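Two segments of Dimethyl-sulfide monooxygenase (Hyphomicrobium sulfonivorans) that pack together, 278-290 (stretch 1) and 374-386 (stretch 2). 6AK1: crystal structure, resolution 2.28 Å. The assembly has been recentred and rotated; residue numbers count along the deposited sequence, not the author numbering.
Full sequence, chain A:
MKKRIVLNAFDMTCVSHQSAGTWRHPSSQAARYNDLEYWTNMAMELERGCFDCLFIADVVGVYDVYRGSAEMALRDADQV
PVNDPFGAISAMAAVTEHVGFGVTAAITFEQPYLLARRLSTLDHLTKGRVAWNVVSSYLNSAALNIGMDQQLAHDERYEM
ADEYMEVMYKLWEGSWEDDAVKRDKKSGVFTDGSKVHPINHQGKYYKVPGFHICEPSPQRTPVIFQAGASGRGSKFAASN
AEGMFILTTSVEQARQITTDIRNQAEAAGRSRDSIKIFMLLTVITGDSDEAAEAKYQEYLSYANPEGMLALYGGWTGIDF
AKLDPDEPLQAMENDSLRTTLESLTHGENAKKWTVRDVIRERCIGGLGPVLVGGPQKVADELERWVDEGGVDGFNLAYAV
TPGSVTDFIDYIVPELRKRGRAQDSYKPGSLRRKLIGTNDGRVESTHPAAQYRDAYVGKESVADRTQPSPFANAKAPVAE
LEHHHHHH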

# COMPACT_ATOMS: atom_id res chain seq x y z
N PHE A 278 -5.53 -8.04 0.48
CA PHE A 278 -6.38 -7.00 -0.06
C PHE A 278 -6.21 -7.00 -1.57
O PHE A 278 -5.07 -7.04 -2.07
N MET A 279 -7.31 -6.95 -2.30
CA MET A 279 -7.25 -6.95 -3.75
C MET A 279 -7.67 -5.59 -4.28
O MET A 279 -8.50 -4.91 -3.69
N LEU A 280 -7.08 -5.21 -5.40
CA LEU A 280 -7.48 -4.00 -6.09
C LEU A 280 -8.87 -4.19 -6.69
O LEU A 280 -9.17 -5.23 -7.29
N LEU A 281 -9.73 -3.18 -6.52
CA LEU A 281 -11.10 -3.21 -7.02
C LEU A 281 -11.59 -1.78 -7.14
O LEU A 281 -11.32 -0.94 -6.27
N THR A 282 -12.32 -1.51 -8.23
CA THR A 282 -13.01 -0.24 -8.44
C THR A 282 -14.51 -0.50 -8.48
O THR A 282 -14.98 -1.30 -9.29
N VAL A 283 -15.25 0.19 -7.62
CA VAL A 283 -16.69 0.02 -7.49
C VAL A 283 -17.37 1.29 -7.99
O VAL A 283 -17.13 2.38 -7.46
N ILE A 284 -18.21 1.14 -9.01
CA ILE A 284 -19.13 2.19 -9.44
C ILE A 284 -20.53 1.74 -9.04
O ILE A 284 -21.00 0.69 -9.51
N THR A 285 -21.20 2.53 -8.21
CA THR A 285 -22.50 2.09 -7.71
C THR A 285 -23.48 3.27 -7.69
O THR A 285 -23.19 4.36 -8.18
N GLY A 286 -24.65 3.00 -7.10
CA GLY A 286 -25.78 3.91 -7.10
C GLY A 286 -27.01 3.18 -6.59
O GLY A 286 -26.92 2.04 -6.11
N ASP A 287 -28.16 3.83 -6.72
CA ASP A 287 -29.37 3.28 -6.12
C ASP A 287 -29.88 2.03 -6.83
O ASP A 287 -30.57 1.22 -6.21
N SER A 288 -29.54 1.84 -8.11
CA SER A 288 -29.98 0.70 -8.89
C SER A 288 -28.87 0.28 -9.83
O SER A 288 -27.90 1.01 -10.05
N ASP A 289 -29.00 -0.93 -10.40
CA ASP A 289 -28.05 -1.34 -11.43
C ASP A 289 -28.08 -0.37 -12.60
O ASP A 289 -27.04 -0.08 -13.21
N GLU A 290 -29.27 0.16 -12.92
CA GLU A 290 -29.41 1.08 -14.04
C GLU A 290 -28.68 2.39 -13.76
O GLU A 290 -28.02 2.94 -14.65
N GLY A 374 -25.99 -1.90 -8.51
CA GLY A 374 -26.64 -1.40 -7.31
C GLY A 374 -26.17 -2.15 -6.08
O GLY A 374 -25.33 -3.05 -6.14
N PRO A 375 -26.74 -1.78 -4.92
CA PRO A 375 -26.23 -2.33 -3.65
C PRO A 375 -26.25 -3.85 -3.55
O PRO A 375 -25.28 -4.44 -3.06
N GLN A 376 -27.32 -4.51 -4.00
CA GLN A 376 -27.41 -5.97 -3.91
C GLN A 376 -26.35 -6.65 -4.76
O GLN A 376 -25.60 -7.51 -4.28
N LYS A 377 -26.29 -6.29 -6.05
CA LYS A 377 -25.33 -6.92 -6.95
C LYS A 377 -23.90 -6.62 -6.51
O LYS A 377 -23.02 -7.49 -6.59
N VAL A 378 -23.64 -5.40 -6.04
CA VAL A 378 -22.30 -5.06 -5.58
C VAL A 378 -21.95 -5.86 -4.32
O VAL A 378 -20.91 -6.52 -4.27
N ALA A 379 -22.84 -5.84 -3.31
CA ALA A 379 -22.57 -6.57 -2.08
C ALA A 379 -22.43 -8.06 -2.33
O ALA A 379 -21.60 -8.73 -1.70
N ASP A 380 -23.23 -8.60 -3.26
CA ASP A 380 -23.11 -10.02 -3.59
C ASP A 380 -21.71 -10.35 -4.08
O ASP A 380 -21.10 -11.32 -3.63
N GLU A 381 -21.18 -9.55 -5.02
CA GLU A 381 -19.88 -9.88 -5.60
C GLU A 381 -18.75 -9.66 -4.58
O GLU A 381 -17.79 -10.42 -4.55
N LEU A 382 -18.87 -8.62 -3.74
CA LEU A 382 -17.87 -8.40 -2.70
C LEU A 382 -17.77 -9.61 -1.76
O LEU A 382 -16.67 -10.01 -1.37
N GLU A 383 -18.92 -10.19 -1.39
CA GLU A 383 -18.91 -11.40 -0.58
C GLU A 383 -18.36 -12.59 -1.34
O GLU A 383 -17.79 -13.50 -0.72
N ARG A 384 -18.51 -12.60 -2.65
CA ARG A 384 -17.98 -13.66 -3.45
C ARG A 384 -16.45 -13.61 -3.49
O ARG A 384 -15.83 -14.61 -3.33
N TRP A 385 -15.86 -12.43 -3.69
CA TRP A 385 -14.41 -12.29 -3.66
C TRP A 385 -13.84 -12.66 -2.30
O TRP A 385 -12.76 -13.24 -2.22
N VAL A 386 -14.54 -12.33 -1.23
CA VAL A 386 -14.00 -12.59 0.10
C VAL A 386 -14.14 -14.06 0.46
O VAL A 386 -13.16 -14.72 0.80

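The strand 278-284 and the helix 375-386 run nearly antiparallel, at 164° between their N-to-C directions, with axes 10.3 Å apart at closest approach. That gap is filled by side chains. Strand alternation selects them: Met 279, Leu 281 and Val 283 have CA-to-CB bonds directed toward the helix, whereas Phe 278, Leu 280 and Thr 282 bury no area against it.

Because the directions oppose, successive strand residues meet progressively earlier helix residues. Met 279 pairs with Trp 385. Its chi1 is p (59°), chi2 t (173°) and chi3 m (-81°), and this last turn sets the methyl over the indole: Met 279 CE lies 3.4 Å from the centroid of the six-membered ring of Trp 385, only 11° off the ring normal, a CH-pi contact over the face. Met 279 SD approaches obliquely, 3.4 Å from Trp 385 CE3. The indole, with chi1 m (-71°) and chi2 105°, is also held within its own helix, where Trp 385 NE1 donates to Glu 381 OE1 at 2.7 Å and 153°. Glu 381, one turn earlier, has chi1 t (-151°) and chi2 t (-163°), which carry its carboxylate to that nitrogen.

Next along, Leu 281 (chi1 t, chi2 p) meets Leu 382 (chi1 m, chi2 t), with Leu 281 CD2 3.4 Å from Leu 382 CD2. The CA-to-CB bond of Leu 382 points sideways, but its end comes nearer the strand. Val 283 and Val 378, both with chi1 t, touch more loosely, Val 283 CG1 lying 3.9 Å from Val 378 CG1.

Beyond the strand pairs, Thr 285 (chi1 t, 178°) points toward stretch 2, its OG1 4.2 Å from Val 378 CG2; that hydroxyl finds its hydrogen bond just outside the stretches. Pro 375 packs against backbone instead, with its CD 3.3 Å from Gly 286 O.

The direct polar link is at the helix start. Asp 289, chi1 m (-65°), has a sideways CA-to-CB bond, but its end comes nearer, and Gly 374 N donates to Asp 289 OD1 at 2.6 Å and 168°, short and almost linear. Water 1 extends this link, donating to Asp 289 OD1 at 2.7 Å and accepting from Lys 377 N at 3.2 Å. Lys 377 starts toward stretch 1, its CB 3.7 Å from Asp 289 OD1, before its extended chain (chi1 to chi3 all t) leads away. Gly 374 itself fits closely: an ideal CB would sit 3.1 Å from both Ser 288 C and Asp 289 N, and would clash with Pro 375 CD.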

# COMPACT_ATOMS: atom_id res chain seq x y z
CB PHE A 278 -6.01 -5.62 0.51
CG PHE A 278 -5.91 -5.59 2.00
CD1 PHE A 278 -6.90 -6.18 2.78
CD2 PHE A 278 -4.83 -4.99 2.63
CE1 PHE A 278 -6.81 -6.15 4.17
CE2 PHE A 278 -4.73 -4.95 4.02
CZ PHE A 278 -5.73 -5.54 4.80
CB MET A 279 -8.14 -8.05 -4.35
CG MET A 279 -9.61 -7.92 -3.98
SD MET A 279 -10.68 -9.09 -4.85
CE MET A 279 -10.88 -8.27 -6.43
CB LEU A 280 -6.46 -3.65 -7.17
CG LEU A 280 -6.84 -2.56 -8.18
CD1 LEU A 280 -6.94 -1.25 -7.45
CD2 LEU A 280 -5.80 -2.48 -9.28
CB LEU A 281 -12.04 -4.00 -6.11
CG LEU A 281 -13.48 -4.19 -6.59
CD1 LEU A 281 -13.57 -5.06 -7.88
CD2 LEU A 281 -14.30 -4.82 -5.50
CB THR A 282 -12.56 0.41 -9.75
OG1 THR A 282 -11.14 0.54 -9.75
CG2 THR A 282 -13.23 1.78 -9.92
CB VAL A 283 -17.08 -0.29 -6.04
CG1 VAL A 283 -18.61 -0.36 -5.90
CG2 VAL A 283 -16.43 -1.58 -5.58
CB ILE A 284 -19.06 2.45 -10.96
CG1 ILE A 284 -17.61 2.54 -11.47
CG2 ILE A 284 -19.88 3.71 -11.33
CD1 ILE A 284 -16.93 3.86 -11.18
CB THR A 285 -22.36 1.43 -6.33
OG1 THR A 285 -23.65 1.04 -5.85
CG2 THR A 285 -21.73 2.38 -5.33
CB ASP A 287 -30.49 4.32 -6.08
CG ASP A 287 -31.48 4.06 -4.95
OD1 ASP A 287 -31.06 3.49 -3.92
OD2 ASP A 287 -32.67 4.40 -5.10
CB SER A 288 -31.26 1.03 -9.69
OG SER A 288 -30.96 1.96 -10.72
CB ASP A 289 -28.35 -2.76 -11.93
CG ASP A 289 -28.17 -3.82 -10.85
OD1 ASP A 289 -27.48 -3.57 -9.84
OD2 ASP A 289 -28.74 -4.92 -11.01
CB GLU A 290 -30.88 1.35 -14.34
CG GLU A 290 -31.75 0.16 -14.76
CD GLU A 290 -31.85 -0.96 -13.70
OE1 GLU A 290 -31.82 -2.14 -14.11
OE2 GLU A 290 -31.94 -0.66 -12.48
CB PRO A 375 -27.14 -1.68 -2.60
CG PRO A 375 -27.64 -0.43 -3.26
CD PRO A 375 -27.80 -0.78 -4.71
CB GLN A 376 -28.81 -6.45 -4.34
CG GLN A 376 -29.95 -6.00 -3.46
CD GLN A 376 -29.66 -6.18 -2.00
OE1 GLN A 376 -29.29 -7.28 -1.56
NE2 GLN A 376 -29.79 -5.10 -1.23
CB LYS A 377 -25.58 -6.45 -8.38
CG LYS A 377 -24.50 -6.83 -9.39
CD LYS A 377 -24.83 -6.20 -10.74
CE LYS A 377 -24.00 -6.76 -11.89
NZ LYS A 377 -22.59 -6.28 -11.85
CB VAL A 378 -22.16 -3.55 -5.34
CG1 VAL A 378 -20.85 -3.27 -4.62
CG2 VAL A 378 -22.20 -2.82 -6.67
CB ALA A 379 -23.66 -6.31 -1.05
CB ASP A 380 -24.14 -10.43 -4.65
CG ASP A 380 -25.57 -10.53 -4.11
OD1 ASP A 380 -25.78 -10.48 -2.88
OD2 ASP A 380 -26.49 -10.68 -4.95
CB GLU A 381 -19.62 -9.08 -6.88
CG GLU A 381 -18.70 -9.83 -7.88
CD GLU A 381 -18.09 -8.95 -8.98
OE1 GLU A 381 -16.98 -8.39 -8.77
OE2 GLU A 381 -18.70 -8.85 -10.07
CB LEU A 382 -18.19 -7.14 -1.89
CG LEU A 382 -18.16 -5.78 -2.58
CD1 LEU A 382 -18.45 -4.66 -1.57
CD2 LEU A 382 -16.82 -5.55 -3.26
CB GLU A 383 -20.32 -11.71 -0.08
CG GLU A 383 -20.82 -10.71 0.94
CD GLU A 383 -22.00 -11.24 1.74
OE1 GLU A 383 -21.77 -11.82 2.82
OE2 GLU A 383 -23.15 -11.10 1.26
CB ARG A 384 -18.56 -13.64 -4.86
CG ARG A 384 -19.05 -14.95 -5.39
CD ARG A 384 -19.26 -14.89 -6.88
NE ARG A 384 -18.57 -15.96 -7.56
CZ ARG A 384 -18.10 -15.90 -8.79
NH1 ARG A 384 -18.23 -14.82 -9.51
NH2 ARG A 384 -17.49 -16.93 -9.30
CB TRP A 385 -14.00 -10.85 -4.00
CG TRP A 385 -14.18 -10.39 -5.41
CD1 TRP A 385 -15.15 -9.55 -5.87
CD2 TRP A 385 -13.33 -10.67 -6.54
NE1 TRP A 385 -14.97 -9.30 -7.20
CE2 TRP A 385 -13.87 -9.99 -7.65
CE3 TRP A 385 -12.19 -11.45 -6.72
CZ2 TRP A 385 -13.30 -10.06 -8.92
CZ3 TRP A 385 -11.61 -11.51 -7.98
CH2 TRP A 385 -12.17 -10.81 -9.06
CB VAL A 386 -14.67 -11.68 1.15
CG1 VAL A 386 -14.31 -12.14 2.55
CG2 VAL A 386 -14.24 -10.23 0.95
O HOH W 1 -28.53 -4.46 -7.48